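Local atomic coordinates of diacylglycerol lipase (Aspergillus oryzae, PDB entry 5XK2), a protein that probably hydrolyses the ester bonds of mono- and diacylglycerols as a class 3 lipase of the alpha/beta-hydrolase fold, captured here in a closed conformation. Residues P181-K186 with V219-E224; N197-T202 with P223-T228; F201-D206 with A229-T234. All blocks are in the same frame, centred on the assembly; numbering follows the deposited sequence.

Contact 1 (P181-K186 with V219-E224)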
ATOM      1  N   PRO A 181       0.930  13.602   5.166  1.00  9.65           N
ATOM      2  CA  PRO A 181       0.005  13.268   6.256  1.00 10.69           C
ATOM      3  C   PRO A 181      -0.028  14.368   7.317  1.00  8.94           C
ATOM      4  O   PRO A 181       0.908  15.156   7.411  1.00  9.14           O
ATOM      5  CB  PRO A 181       0.614  12.003   6.872  1.00 11.86           C
ATOM      6  CG  PRO A 181       1.520  11.427   5.813  1.00 12.49           C
ATOM      7  CD  PRO A 181       2.009  12.605   4.996  1.00  8.89           C
ATOM      8  N   ARG A 182      -1.078  14.384   8.136  1.00  9.91           N
ATOM      9  CA  ARG A 182      -1.075  15.200   9.360  1.00 12.33           C
ATOM     10  C   ARG A 182      -0.009  14.687  10.340  1.00 13.22           C
ATOM     11  O   ARG A 182       0.295  13.477  10.353  1.00 12.42           O
ATOM     12  CB  ARG A 182      -2.442  15.166  10.029  1.00 10.62           C
ATOM     13  CG  ARG A 182      -3.540  15.766   9.175  1.00 10.74           C
ATOM     14  CD  ARG A 182      -4.849  15.837   9.943  1.00 10.23           C
ATOM     15  NE  ARG A 182      -5.898  16.455   9.120  1.00 11.22           N
ATOM     16  CZ  ARG A 182      -6.837  15.789   8.457  1.00 12.33           C
ATOM     17  NH1 ARG A 182      -6.895  14.455   8.511  1.00 12.50           N
ATOM     18  NH2 ARG A 182      -7.741  16.467   7.738  1.00 14.15           N
ATOM     19  N   VAL A 183       0.656  15.616  11.029  1.00 11.32           N
ATOM     20  CA  VAL A 183       1.604  15.261  12.088  1.00  9.03           C
ATOM     21  C   VAL A 183       1.317  15.763  13.490  1.00 11.16           C
ATOM     22  O   VAL A 183       1.988  15.359  14.429  1.00 13.27           O
ATOM     23  CB  VAL A 183       3.010  15.720  11.708  1.00  9.94           C
ATOM     24  CG1 VAL A 183       3.402  15.069  10.377  1.00 13.08           C
ATOM     25  CG2 VAL A 183       3.080  17.251  11.576  1.00 12.36           C
ATOM     26  N   ALA A 184       0.346  16.653  13.632  1.00  8.52           N
ATOM     27  CA  ALA A 184       0.269  17.503  14.816  1.00  8.48           C
ATOM     28  C   ALA A 184      -1.138  17.580  15.385  1.00 12.53           C
ATOM     29  O   ALA A 184      -2.111  17.517  14.647  1.00 11.45           O
ATOM     30  CB  ALA A 184       0.758  18.926  14.467  1.00  9.80           C
ATOM     31  N   ASN A 185      -1.248  17.751  16.698  1.00 10.11           N
ATOM     32  CA  ASN A 185      -2.542  18.121  17.278  1.00  9.50           C
ATOM     33  C   ASN A 185      -2.766  19.619  17.078  1.00  9.19           C
ATOM     34  O   ASN A 185      -1.938  20.287  16.442  1.00 11.37           O
ATOM     35  CB  ASN A 185      -2.637  17.703  18.762  1.00 10.82           C
ATOM     36  CG  ASN A 185      -1.750  18.526  19.702  1.00 12.41           C
ATOM     37  OD1 ASN A 185      -0.861  19.272  19.291  1.00 11.71           O
ATOM     38  ND2 ASN A 185      -1.991  18.360  21.011  1.00 12.05           N
ATOM     39  N   LYS A 186      -3.877  20.169  17.566  1.00 10.90           N
ATOM     40  CA  LYS A 186      -4.160  21.563  17.201  1.00 11.72           C
ATOM     41  C   LYS A 186      -3.105  22.549  17.747  1.00 11.06           C
ATOM     42  O   LYS A 186      -2.619  23.384  16.988  1.00 11.78           O
ATOM     43  CB  LYS A 186      -5.589  21.994  17.631  1.00 16.14           C
ATOM     44  CG  LYS A 186      -6.084  23.215  16.831  1.00 27.65           C
ATOM     45  CD  LYS A 186      -7.582  23.500  17.039  1.00 32.27           C
ATOM     46  CE  LYS A 186      -8.117  24.440  15.955  1.00 36.31           C
ATOM     47  NZ  LYS A 186      -9.608  24.548  15.981  1.00 40.63           N
ATOM     48  N   VAL A 219      -4.698  17.819  13.294  1.00  8.71           N
ATOM     49  CA  VAL A 219      -5.114  18.826  12.332  1.00 10.17           C
ATOM     50  C   VAL A 219      -3.934  19.076  11.399  1.00 12.98           C
ATOM     51  O   VAL A 219      -2.899  18.442  11.549  1.00 19.24           O
ATOM     52  CB  VAL A 219      -5.579  20.123  13.023  1.00 10.84           C
ATOM     53  CG1 VAL A 219      -6.768  19.829  13.919  1.00 11.77           C
ATOM     54  CG2 VAL A 219      -4.471  20.706  13.814  1.00 15.30           C
ATOM     55  N   HIS A 220      -4.084  19.962  10.417  1.00 10.14           N
ATOM     56  CA  HIS A 220      -2.976  20.234   9.489  1.00  8.53           C
ATOM     57  C   HIS A 220      -2.322  21.571   9.772  1.00 10.24           C
ATOM     58  O   HIS A 220      -2.966  22.520  10.240  1.00 10.57           O
ATOM     59  CB  HIS A 220      -3.461  20.259   8.022  1.00  9.31           C
ATOM     60  CG  HIS A 220      -3.294  18.976   7.277  1.00  7.57           C
ATOM     61  ND1 HIS A 220      -2.061  18.383   7.082  1.00 10.25           N
ATOM     62  CD2 HIS A 220      -4.189  18.212   6.601  1.00  9.00           C
ATOM     63  CE1 HIS A 220      -2.209  17.292   6.355  1.00  9.41           C
ATOM     64  NE2 HIS A 220      -3.493  17.167   6.037  1.00  7.71           N
ATOM     65  N   ILE A 221      -1.030  21.649   9.465  1.00  7.92           N
ATOM     66  CA  ILE A 221      -0.341  22.910   9.311  1.00  8.60           C
ATOM     67  C   ILE A 221      -1.011  23.706   8.197  1.00 10.48           C
ATOM     68  O   ILE A 221      -1.426  23.140   7.182  1.00  9.21           O
ATOM     69  CB  ILE A 221       1.143  22.665   8.974  1.00  9.47           C
ATOM     70  CG1 ILE A 221       1.810  21.944  10.144  1.00  9.10           C
ATOM     71  CG2 ILE A 221       1.865  23.959   8.614  1.00 12.77           C
ATOM     72  CD1 ILE A 221       3.055  21.128   9.716  1.00 11.59           C
ATOM     73  N   SER A 222      -1.132  25.013   8.399  1.00  9.26           N
ATOM     74  CA  SER A 222      -1.737  25.905   7.425  1.00  8.19           C
ATOM     75  C   SER A 222      -0.658  26.839   6.846  1.00  8.89           C
ATOM     76  O   SER A 222       0.321  27.149   7.522  1.00  9.94           O
ATOM     77  CB  SER A 222      -2.865  26.698   8.116  1.00  9.97           C
ATOM     78  OG  SER A 222      -3.301  27.781   7.316  1.00 11.47           O
ATOM     79  N   PRO A 223      -0.814  27.288   5.589  1.00  7.88           N
ATOM     80  CA  PRO A 223      -1.934  26.975   4.689  1.00  9.63           C
ATOM     81  C   PRO A 223      -1.744  25.690   3.898  1.00 11.63           C
ATOM     82  O   PRO A 223      -0.690  25.058   3.937  1.00 13.50           O
ATOM     83  CB  PRO A 223      -1.942  28.173   3.725  1.00 12.25           C
ATOM     84  CG  PRO A 223      -0.482  28.545   3.622  1.00  9.70           C
ATOM     85  CD  PRO A 223       0.086  28.301   5.015  1.00  9.17           C
ATOM     86  N   GLU A 224      -2.773  25.350   3.140  1.00  8.43           N
ATOM     87  CA  GLU A 224      -2.739  24.229   2.203  1.00  8.21           C
ATOM     88  C   GLU A 224      -2.543  24.781   0.805  1.00  9.67           C
ATOM     89  O   GLU A 224      -3.293  25.669   0.386  1.00 10.08           O
ATOM     90  CB  GLU A 224      -4.048  23.432   2.282  1.00  9.93           C
ATOM     91  CG  GLU A 224      -4.212  22.336   1.191  1.00 11.23           C
ATOM     92  CD  GLU A 224      -5.599  21.672   1.232  1.00 12.19           C
ATOM     93  OE1 GLU A 224      -6.397  21.956   2.149  1.00 14.45           O
ATOM     94  OE2 GLU A 224      -5.903  20.869   0.334  1.00 11.45           O
TER
HETATM   95  O   HOH W   1      -0.292  18.318  11.154  1.00  9.18           O
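Arg182 lays its aliphatic stem across the imidazole of His220: CG stands 3.4 Å from the ring centroid and only 8° off the ring normal, a CH-pi contact over the centre of one face. The two side chains cross at about a right angle. CG sits anti to the carbonyl carbon (chi1 -63°), and the chain then runs extended to NE, which passes His220 CD2 at 3.5 Å, with the guanidinium plane turned 44° from the ring. Neither polar end is spent on the other. Arg182 NH1 bonds Pro212 O and His220 NE2 bonds Pro209 O, so both side chains hold the loop that follows strand 198-203. The backbones join at Val219 and Ala184: Val219 N donates to Ala184 O at 2.9 Å, and a water bridges Val183 N and Val219 O, accepting from the first and donating to the second at 2.6 Å. Val219 CG2 comes within 3.5 Å of Lys186 CA, at the start of helix 186-195, where Asn185 OD1 caps Leu188 N. Ile221 CD1 meets Val183 CG2 loosely at 4.3 Å. The contact thus ties the loop between strand 173-178 and helix 186-195 to the one leading into strand 224-227. The link between the two segments probably rests on the CH-pi contact, one backbone bond and the bridging water, with no charge pair between them.

Contact 2 (N197-T202 with P223-T228)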
ATOM      1  N   ASN A 197       7.003  30.225   6.797  1.00  9.45           N
ATOM      2  CA  ASN A 197       7.864  29.509   5.834  1.00  7.60           C
ATOM      3  C   ASN A 197       7.457  28.053   5.692  1.00  7.82           C
ATOM      4  O   ASN A 197       8.316  27.172   5.626  1.00  8.64           O
ATOM      5  CB  ASN A 197       9.342  29.585   6.249  1.00 12.29           C
ATOM      6  CG  ASN A 197       9.865  31.014   6.362  1.00 19.83           C
ATOM      7  OD1 ASN A 197      10.446  31.392   7.388  1.00 24.99           O
ATOM      8  ND2 ASN A 197       9.661  31.804   5.325  1.00 16.56           N
ATOM      9  N   ASN A 198       6.147  27.817   5.644  1.00 10.22           N
ATOM     10  CA  ASN A 198       5.569  26.487   5.445  1.00  6.84           C
ATOM     11  C   ASN A 198       4.899  26.352   4.099  1.00  8.30           C
ATOM     12  O   ASN A 198       3.960  27.098   3.795  1.00  9.67           O
ATOM     13  CB  ASN A 198       4.536  26.187   6.518  1.00  7.00           C
ATOM     14  CG  ASN A 198       5.122  26.254   7.917  1.00  9.96           C
ATOM     15  OD1 ASN A 198       6.110  25.598   8.200  1.00  9.94           O
ATOM     16  ND2 ASN A 198       4.511  27.056   8.787  1.00  9.97           N
ATOM     17  N   TYR A 199       5.353  25.397   3.292  1.00  6.90           N
ATOM     18  CA  TYR A 199       4.650  25.108   2.043  1.00  7.96           C
ATOM     19  C   TYR A 199       4.248  23.644   2.010  1.00  8.93           C
ATOM     20  O   TYR A 199       5.011  22.768   1.563  1.00 10.40           O
ATOM     21  CB  TYR A 199       5.554  25.472   0.855  1.00  7.94           C
ATOM     22  CG  TYR A 199       6.046  26.884   0.998  1.00 10.59           C
ATOM     23  CD1 TYR A 199       5.213  27.949   0.675  1.00 10.53           C
ATOM     24  CD2 TYR A 199       7.317  27.159   1.496  1.00 13.39           C
ATOM     25  CE1 TYR A 199       5.638  29.275   0.860  1.00 13.61           C
ATOM     26  CE2 TYR A 199       7.756  28.485   1.671  1.00 15.02           C
ATOM     27  CZ  TYR A 199       6.895  29.533   1.343  1.00 20.96           C
ATOM     28  OH  TYR A 199       7.280  30.849   1.497  1.00 21.07           O
ATOM     29  N   ARG A 200       2.993  23.410   2.372  1.00  7.89           N
ATOM     30  CA  ARG A 200       2.432  22.070   2.427  1.00  7.86           C
ATOM     31  C   ARG A 200       1.467  21.901   1.266  1.00  8.81           C
ATOM     32  O   ARG A 200       0.579  22.742   1.061  1.00  9.43           O
ATOM     33  CB  ARG A 200       1.710  21.818   3.762  1.00  8.70           C
ATOM     34  CG  ARG A 200       1.032  20.421   3.799  1.00  8.46           C
ATOM     35  CD  ARG A 200       0.326  20.172   5.129  1.00  8.26           C
ATOM     36  NE  ARG A 200      -0.828  21.062   5.342  1.00  8.67           N
ATOM     37  CZ  ARG A 200      -2.039  20.896   4.802  1.00  8.89           C
ATOM     38  NH1 ARG A 200      -2.284  19.860   3.994  1.00  9.25           N
ATOM     39  NH2 ARG A 200      -3.022  21.760   5.097  1.00  8.74           N
ATOM     40  N   PHE A 201       1.653  20.826   0.504  1.00  7.54           N
ATOM     41  CA  PHE A 201       0.868  20.601  -0.713  1.00  6.64           C
ATOM     42  C   PHE A 201      -0.061  19.421  -0.618  1.00  9.20           C
ATOM     43  O   PHE A 201       0.240  18.417   0.019  1.00  9.01           O
ATOM     44  CB  PHE A 201       1.808  20.390  -1.908  1.00  8.39           C
ATOM     45  CG  PHE A 201       2.681  21.574  -2.176  1.00  9.81           C
ATOM     46  CD1 PHE A 201       3.869  21.729  -1.488  1.00  8.39           C
ATOM     47  CD2 PHE A 201       2.303  22.535  -3.093  1.00  9.58           C
ATOM     48  CE1 PHE A 201       4.694  22.830  -1.722  1.00 10.03           C
ATOM     49  CE2 PHE A 201       3.097  23.645  -3.324  1.00 10.47           C
ATOM     50  CZ  PHE A 201       4.300  23.795  -2.630  1.00  9.51           C
ATOM     51  N   THR A 202      -1.198  19.545  -1.294  1.00  7.46           N
ATOM     52  CA  THR A 202      -2.094  18.422  -1.531  1.00  7.01           C
ATOM     53  C   THR A 202      -2.456  18.385  -3.005  1.00  8.80           C
ATOM     54  O   THR A 202      -2.293  19.377  -3.727  1.00  9.78           O
ATOM     55  CB  THR A 202      -3.394  18.549  -0.757  1.00  8.78           C
ATOM     56  OG1 THR A 202      -4.046  19.758  -1.185  1.00  9.15           O
ATOM     57  CG2 THR A 202      -3.137  18.592   0.772  1.00  8.42           C
ATOM     58  N   PRO A 223      -0.814  27.288   5.589  1.00  7.88           N
ATOM     59  CA  PRO A 223      -1.934  26.975   4.689  1.00  9.63           C
ATOM     60  C   PRO A 223      -1.744  25.690   3.898  1.00 11.63           C
ATOM     61  O   PRO A 223      -0.690  25.058   3.937  1.00 13.50           O
ATOM     62  CB  PRO A 223      -1.942  28.173   3.725  1.00 12.25           C
ATOM     63  CG  PRO A 223      -0.482  28.545   3.622  1.00  9.70           C
ATOM     64  CD  PRO A 223       0.086  28.301   5.015  1.00  9.17           C
ATOM     65  N   GLU A 224      -2.773  25.350   3.140  1.00  8.43           N
ATOM     66  CA  GLU A 224      -2.739  24.229   2.203  1.00  8.21           C
ATOM     67  C   GLU A 224      -2.543  24.781   0.805  1.00  9.67           C
ATOM     68  O   GLU A 224      -3.293  25.669   0.386  1.00 10.08           O
ATOM     69  CB  GLU A 224      -4.048  23.432   2.282  1.00  9.93           C
ATOM     70  CG  GLU A 224      -4.212  22.336   1.191  1.00 11.23           C
ATOM     71  CD  GLU A 224      -5.599  21.672   1.232  1.00 12.19           C
ATOM     72  OE1 GLU A 224      -6.397  21.956   2.149  1.00 14.45           O
ATOM     73  OE2 GLU A 224      -5.903  20.869   0.334  1.00 11.45           O
ATOM     74  N   TYR A 225      -1.567  24.250   0.072  1.00  8.38           N
ATOM     75  CA  TYR A 225      -1.448  24.582  -1.345  1.00  8.47           C
ATOM     76  C   TYR A 225      -2.075  23.433  -2.081  1.00  7.93           C
ATOM     77  O   TYR A 225      -1.464  22.379  -2.260  1.00  8.90           O
ATOM     78  CB  TYR A 225       0.032  24.787  -1.744  1.00  9.83           C
ATOM     79  CG  TYR A 225       0.606  26.056  -1.155  1.00  9.23           C
ATOM     80  CD1 TYR A 225       1.064  26.100   0.166  1.00 10.24           C
ATOM     81  CD2 TYR A 225       0.643  27.225  -1.904  1.00 11.64           C
ATOM     82  CE1 TYR A 225       1.557  27.269   0.706  1.00 11.17           C
ATOM     83  CE2 TYR A 225       1.130  28.405  -1.361  1.00 14.17           C
ATOM     84  CZ  TYR A 225       1.592  28.412  -0.054  1.00 15.73           C
ATOM     85  OH  TYR A 225       2.087  29.594   0.504  1.00 13.78           O
ATOM     86  N   TYR A 226      -3.303  23.668  -2.550  1.00  8.13           N
ATOM     87  CA  TYR A 226      -4.150  22.617  -3.106  1.00  9.39           C
ATOM     88  C   TYR A 226      -4.004  22.617  -4.613  1.00 11.53           C
ATOM     89  O   TYR A 226      -4.407  23.573  -5.288  1.00 10.08           O
ATOM     90  CB  TYR A 226      -5.597  22.880  -2.679  1.00 10.07           C
ATOM     91  CG  TYR A 226      -6.660  21.956  -3.217  1.00  8.37           C
ATOM     92  CD1 TYR A 226      -6.490  20.563  -3.228  1.00  9.09           C
ATOM     93  CD2 TYR A 226      -7.868  22.483  -3.665  1.00 12.49           C
ATOM     94  CE1 TYR A 226      -7.509  19.730  -3.695  1.00 11.43           C
ATOM     95  CE2 TYR A 226      -8.878  21.666  -4.116  1.00 12.71           C
ATOM     96  CZ  TYR A 226      -8.695  20.298  -4.134  1.00 15.30           C
ATOM     97  OH  TYR A 226      -9.737  19.517  -4.593  1.00 15.11           O
ATOM     98  N   ILE A 227      -3.397  21.557  -5.136  1.00  8.54           N
ATOM     99  CA  ILE A 227      -3.134  21.436  -6.569  1.00  8.25           C
ATOM    100  C   ILE A 227      -4.280  20.692  -7.226  1.00 10.02           C
ATOM    101  O   ILE A 227      -4.618  19.589  -6.809  1.00  9.44           O
ATOM    102  CB  ILE A 227      -1.835  20.663  -6.859  1.00  8.10           C
ATOM    103  CG1 ILE A 227      -0.647  21.269  -6.113  1.00  8.71           C
ATOM    104  CG2 ILE A 227      -1.582  20.589  -8.380  1.00 10.58           C
ATOM    105  CD1 ILE A 227       0.515  20.277  -6.012  1.00 10.70           C
ATOM    106  N   THR A 228      -4.930  21.329  -8.192  1.00  8.48           N
ATOM    107  CA  THR A 228      -6.054  20.706  -8.910  1.00  8.48           C
ATOM    108  C   THR A 228      -5.762  20.316 -10.369  1.00 12.01           C
ATOM    109  O   THR A 228      -6.681  20.047 -11.133  1.00 16.50           O
ATOM    110  CB  THR A 228      -7.304  21.598  -8.828  1.00 13.01           C
ATOM    111  OG1 THR A 228      -6.969  22.944  -9.181  1.00 12.35           O
ATOM    112  CG2 THR A 228      -7.866  21.557  -7.412  1.00 12.02           C
TER
HETATM  113  O   HOH W   2       1.936  25.284   4.254  1.00 13.03           O
HETATM  114  O   HOH W   3       3.018  29.683   3.102  1.00 28.20           O
HETATM  115  O   HOH W   4      -6.012  22.248   4.864  1.00 12.10           O
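Thr202 OG1 donates a short hydrogen bond of 2.6 Å to the anti lone pair of Glu224 OE2, a buried side-chain link between two neighbouring parallel strands of the alpha/beta-hydrolase sheet. OG1 lies between the backbone N and the carbonyl carbon (chi1 60°), and the threonine and glutamate side chains cross at about a right angle. The same OE2 also accepts from Asn252 N, which helps to fix the carboxylate. Beside this link the strands 198-202 and 224-227 pair through Tyr225 N to Arg200 O, Thr202 N to Tyr225 O and Ile227 N to Thr202 O; their short axes diverge by 33°. Arg200 shares the face with Glu224: the guanidinium has Glu224 CA over one face, NH2 touches Glu224 CB at 3.4 Å, and NE is held by Ile221 O. Arg200 NH2 donates to a water that donates to Glu224 OE1; NH2 and OE1 themselves are 4.5 Å apart, beyond a salt bridge. On the face of Phe201 and Tyr225, these two and Tyr199 form an aromatic cluster, which Phe18 joins. Phe201 CD2 lies 3.5 Å from Tyr225 CB, with CE2 close behind, and the two ring planes are 38° apart. Tyr199 and Tyr225 run side by side in the same direction. A water donates to Asn198 O and hydrogen-bonds Tyr225 OH at 2.8 Å, while Tyr225 OH lies 3.5 Å from Tyr199 CD1, at the edge of that ring.

Contact 3 (F201-D206 with A229-T234)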
ATOM      1  N   PHE A 201       1.653  20.826   0.504  1.00  7.54           N
ATOM      2  CA  PHE A 201       0.868  20.601  -0.713  1.00  6.64           C
ATOM      3  C   PHE A 201      -0.061  19.421  -0.618  1.00  9.20           C
ATOM      4  O   PHE A 201       0.240  18.417   0.019  1.00  9.01           O
ATOM      5  CB  PHE A 201       1.808  20.390  -1.908  1.00  8.39           C
ATOM      6  CG  PHE A 201       2.681  21.574  -2.176  1.00  9.81           C
ATOM      7  CD1 PHE A 201       3.869  21.729  -1.488  1.00  8.39           C
ATOM      8  CD2 PHE A 201       2.303  22.535  -3.093  1.00  9.58           C
ATOM      9  CE1 PHE A 201       4.694  22.830  -1.722  1.00 10.03           C
ATOM     10  CE2 PHE A 201       3.097  23.645  -3.324  1.00 10.47           C
ATOM     11  CZ  PHE A 201       4.300  23.795  -2.630  1.00  9.51           C
ATOM     12  N   THR A 202      -1.198  19.545  -1.294  1.00  7.46           N
ATOM     13  CA  THR A 202      -2.094  18.422  -1.531  1.00  7.01           C
ATOM     14  C   THR A 202      -2.456  18.385  -3.005  1.00  8.80           C
ATOM     15  O   THR A 202      -2.293  19.377  -3.727  1.00  9.78           O
ATOM     16  CB  THR A 202      -3.394  18.549  -0.757  1.00  8.78           C
ATOM     17  OG1 THR A 202      -4.046  19.758  -1.185  1.00  9.15           O
ATOM     18  CG2 THR A 202      -3.137  18.592   0.772  1.00  8.42           C
ATOM     19  N   HIS A 203      -2.946  17.246  -3.462  1.00  8.67           N
ATOM     20  CA  HIS A 203      -3.268  17.121  -4.879  1.00  8.48           C
ATOM     21  C   HIS A 203      -4.594  16.428  -5.045  1.00  9.54           C
ATOM     22  O   HIS A 203      -4.701  15.241  -4.730  1.00  8.19           O
ATOM     23  CB  HIS A 203      -2.170  16.336  -5.603  1.00  7.77           C
ATOM     24  CG  HIS A 203      -2.426  16.175  -7.074  1.00  8.81           C
ATOM     25  ND1 HIS A 203      -2.238  14.980  -7.733  1.00 11.53           N
ATOM     26  CD2 HIS A 203      -2.876  17.055  -8.005  1.00 11.58           C
ATOM     27  CE1 HIS A 203      -2.537  15.131  -9.015  1.00 11.52           C
ATOM     28  NE2 HIS A 203      -2.931  16.376  -9.207  1.00 11.95           N
ATOM     29  N   ASN A 204      -5.584  17.160  -5.560  1.00  8.08           N
ATOM     30  CA  ASN A 204      -6.915  16.591  -5.800  1.00  7.67           C
ATOM     31  C   ASN A 204      -7.379  15.753  -4.611  1.00  9.10           C
ATOM     32  O   ASN A 204      -7.383  16.243  -3.471  1.00 10.90           O
ATOM     33  CB  ASN A 204      -6.918  15.789  -7.115  1.00  9.81           C
ATOM     34  CG  ASN A 204      -6.816  16.704  -8.328  1.00 16.43           C
ATOM     35  OD1 ASN A 204      -7.319  17.828  -8.297  1.00 15.40           O
ATOM     36  ND2 ASN A 204      -6.172  16.225  -9.393  1.00 18.19           N
ATOM     37  N   ASP A 205      -7.770  14.509  -4.879  1.00  9.50           N
ATOM     38  CA  ASP A 205      -8.359  13.608  -3.880  1.00 10.63           C
ATOM     39  C   ASP A 205      -7.336  12.672  -3.232  1.00 11.71           C
ATOM     40  O   ASP A 205      -7.686  11.583  -2.779  1.00 10.96           O
ATOM     41  CB  ASP A 205      -9.542  12.816  -4.465  1.00 11.69           C
ATOM     42  CG  ASP A 205      -9.191  12.023  -5.704  1.00 15.85           C
ATOM     43  OD1 ASP A 205      -8.068  12.151  -6.230  1.00 13.68           O
ATOM     44  OD2 ASP A 205     -10.085  11.269  -6.166  1.00 14.85           O
ATOM     45  N   ASP A 206      -6.063  13.039  -3.271  1.00  9.11           N
ATOM     46  CA  ASP A 206      -5.024  12.203  -2.630  1.00  9.19           C
ATOM     47  C   ASP A 206      -5.472  11.768  -1.218  1.00 10.03           C
ATOM     48  O   ASP A 206      -5.850  12.592  -0.406  1.00  9.09           O
ATOM     49  CB  ASP A 206      -3.729  13.025  -2.575  1.00  8.44           C
ATOM     50  CG  ASP A 206      -2.575  12.298  -1.901  1.00  9.00           C
ATOM     51  OD1 ASP A 206      -2.720  11.122  -1.497  1.00  9.89           O
ATOM     52  OD2 ASP A 206      -1.500  12.936  -1.802  1.00 10.14           O
ATOM     53  N   ALA A 229      -4.508  20.368 -10.790  1.00 11.38           N
ATOM     54  CA  ALA A 229      -4.155  19.899 -12.131  1.00 10.34           C
ATOM     55  C   ALA A 229      -4.330  18.380 -12.275  1.00 11.50           C
ATOM     56  O   ALA A 229      -4.109  17.647 -11.315  1.00 13.44           O
ATOM     57  CB  ALA A 229      -2.714  20.289 -12.432  1.00 13.79           C
ATOM     58  N   PRO A 230      -4.663  17.894 -13.484  1.00 10.72           N
ATOM     59  CA  PRO A 230      -4.661  16.447 -13.713  1.00 10.25           C
ATOM     60  C   PRO A 230      -3.260  15.836 -13.525  1.00 10.75           C
ATOM     61  O   PRO A 230      -2.224  16.525 -13.691  1.00 11.25           O
ATOM     62  CB  PRO A 230      -5.110  16.312 -15.178  1.00 13.89           C
ATOM     63  CG  PRO A 230      -5.823  17.585 -15.479  1.00 17.82           C
ATOM     64  CD  PRO A 230      -5.091  18.643 -14.683  1.00 10.58           C
ATOM     65  N   ASP A 231      -3.222  14.542 -13.209  1.00 11.19           N
ATOM     66  CA  ASP A 231      -1.960  13.805 -13.179  1.00 10.50           C
ATOM     67  C   ASP A 231      -1.134  13.993 -14.449  1.00 10.77           C
ATOM     68  O   ASP A 231      -1.683  13.986 -15.552  1.00 10.53           O
ATOM     69  CB  ASP A 231      -2.191  12.298 -13.047  1.00 11.02           C
ATOM     70  CG  ASP A 231      -2.869  11.893 -11.758  1.00 17.39           C
ATOM     71  OD1 ASP A 231      -2.963  12.702 -10.815  1.00 15.32           O
ATOM     72  OD2 ASP A 231      -3.300  10.719 -11.707  1.00 15.20           O
ATOM     73  N   ASN A 232       0.178  14.148 -14.274  1.00 10.51           N
ATOM     74  CA  ASN A 232       1.137  14.132 -15.390  1.00 10.80           C
ATOM     75  C   ASN A 232       0.831  15.230 -16.384  1.00 11.68           C
ATOM     76  O   ASN A 232       0.815  15.015 -17.598  1.00 10.86           O
ATOM     77  CB  ASN A 232       1.133  12.764 -16.070  1.00 11.16           C
ATOM     78  CG  ASN A 232       2.417  12.468 -16.826  1.00 11.83           C
ATOM     79  OD1 ASN A 232       3.391  13.231 -16.775  1.00 12.79           O
ATOM     80  ND2 ASN A 232       2.431  11.338 -17.517  1.00 12.57           N
ATOM     81  N   THR A 233       0.558  16.420 -15.850  1.00 11.59           N
ATOM     82  CA  THR A 233       0.384  17.592 -16.688  1.00  9.38           C
ATOM     83  C   THR A 233       1.126  18.761 -16.063  1.00 12.53           C
ATOM     84  O   THR A 233       1.422  18.746 -14.880  1.00 14.61           O
ATOM     85  CB  THR A 233      -1.110  17.995 -16.876  1.00 11.81           C
ATOM     86  OG1 THR A 233      -1.655  18.448 -15.626  1.00 13.99           O
ATOM     87  CG2 THR A 233      -1.928  16.830 -17.432  1.00 12.15           C
ATOM     88  N   THR A 234       1.385  19.782 -16.867  1.00 12.42           N
ATOM     89  CA  THR A 234       2.047  20.985 -16.367  1.00 14.35           C
ATOM     90  C   THR A 234       1.070  21.769 -15.504  1.00 11.60           C
ATOM     91  O   THR A 234      -0.010  22.116 -15.954  1.00 14.60           O
ATOM     92  CB  THR A 234       2.542  21.865 -17.525  1.00 20.84           C
ATOM     93  OG1 THR A 234       3.539  21.149 -18.266  1.00 20.01           O
ATOM     94  CG2 THR A 234       3.135  23.186 -16.994  1.00 22.04           C
TER
HETATM   95  O   HOH W   5      -5.339  13.430  -9.572  1.00 15.78           O
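His203 NE2 donates to Ala229 O at 2.7 Å in a nearly straight bond, with an N-H...O angle of 163° and the oxygen only 8° out of the imidazole plane. The acceptor is met almost head-on by its donor. This is the C-terminal end of strand 198-203 in the central sheet of the alpha/beta-hydrolase fold, where the strand gives way to the loop that carries Asp206, the probable acid of a Ser153-His268-Asp206 triad. His203 CG is anti to the backbone N, which directs the ring toward Ala229. Asn204 ND2 adds a weak bond to the same Ala229 O at 3.2 Å, so one carbonyl takes two side-chain donors from consecutive residues. The same ND2 also donates to a water that in turn donates to Asp231 OD1. That carboxylate oxygen lies near the plane of the His203 ring, at its edge, with CE1 3.1 Å away, while the ring and carboxylate planes are turned 47° apart.

In the second shell, Ser267 O accepts from His203 ND1 at the other side of the ring, so polar partners at both nitrogens fix the ring's rotation. Asp231 OD2 is held by His266 ND1. The segment 266-268 therefore serves both sides of the contact, and His268, next in line, bonds Asp206 OD2 through ND1. A type II' turn from His203 to Asp206 brings Asp206 round, with Asn252 ND2 bonding the carbonyls of both Asn204 and Asp206. Across the contact the loop is braced internally: Thr233 OG1 donates to Pro230 O at 2.8 Å, tilted from the carbonyl plane.

The contacts run along strands 198-203 and 224-227, neighbours within the sheet, with contact 1 adding the loop before helix 186-195. Contact 2 is the middle: its centre is about 11 Å from that of contact 1 and about 12 Å from that of contact 3, while the centres of contacts 1 and 3 are about 19 Å apart. Contacts 1 and 2 share Pro223 and Glu224 and also pack where His220 CB lies 3.3 Å from Arg200 NH2. Contacts 2 and 3 share Phe201 and Thr202, and Asn204 N reaches Ile227 O at 2.9 Å. Contact 3 contains Asp206 of the probable triad; Pro181 of contact 1 and Thr202 lie near that triad without touching it.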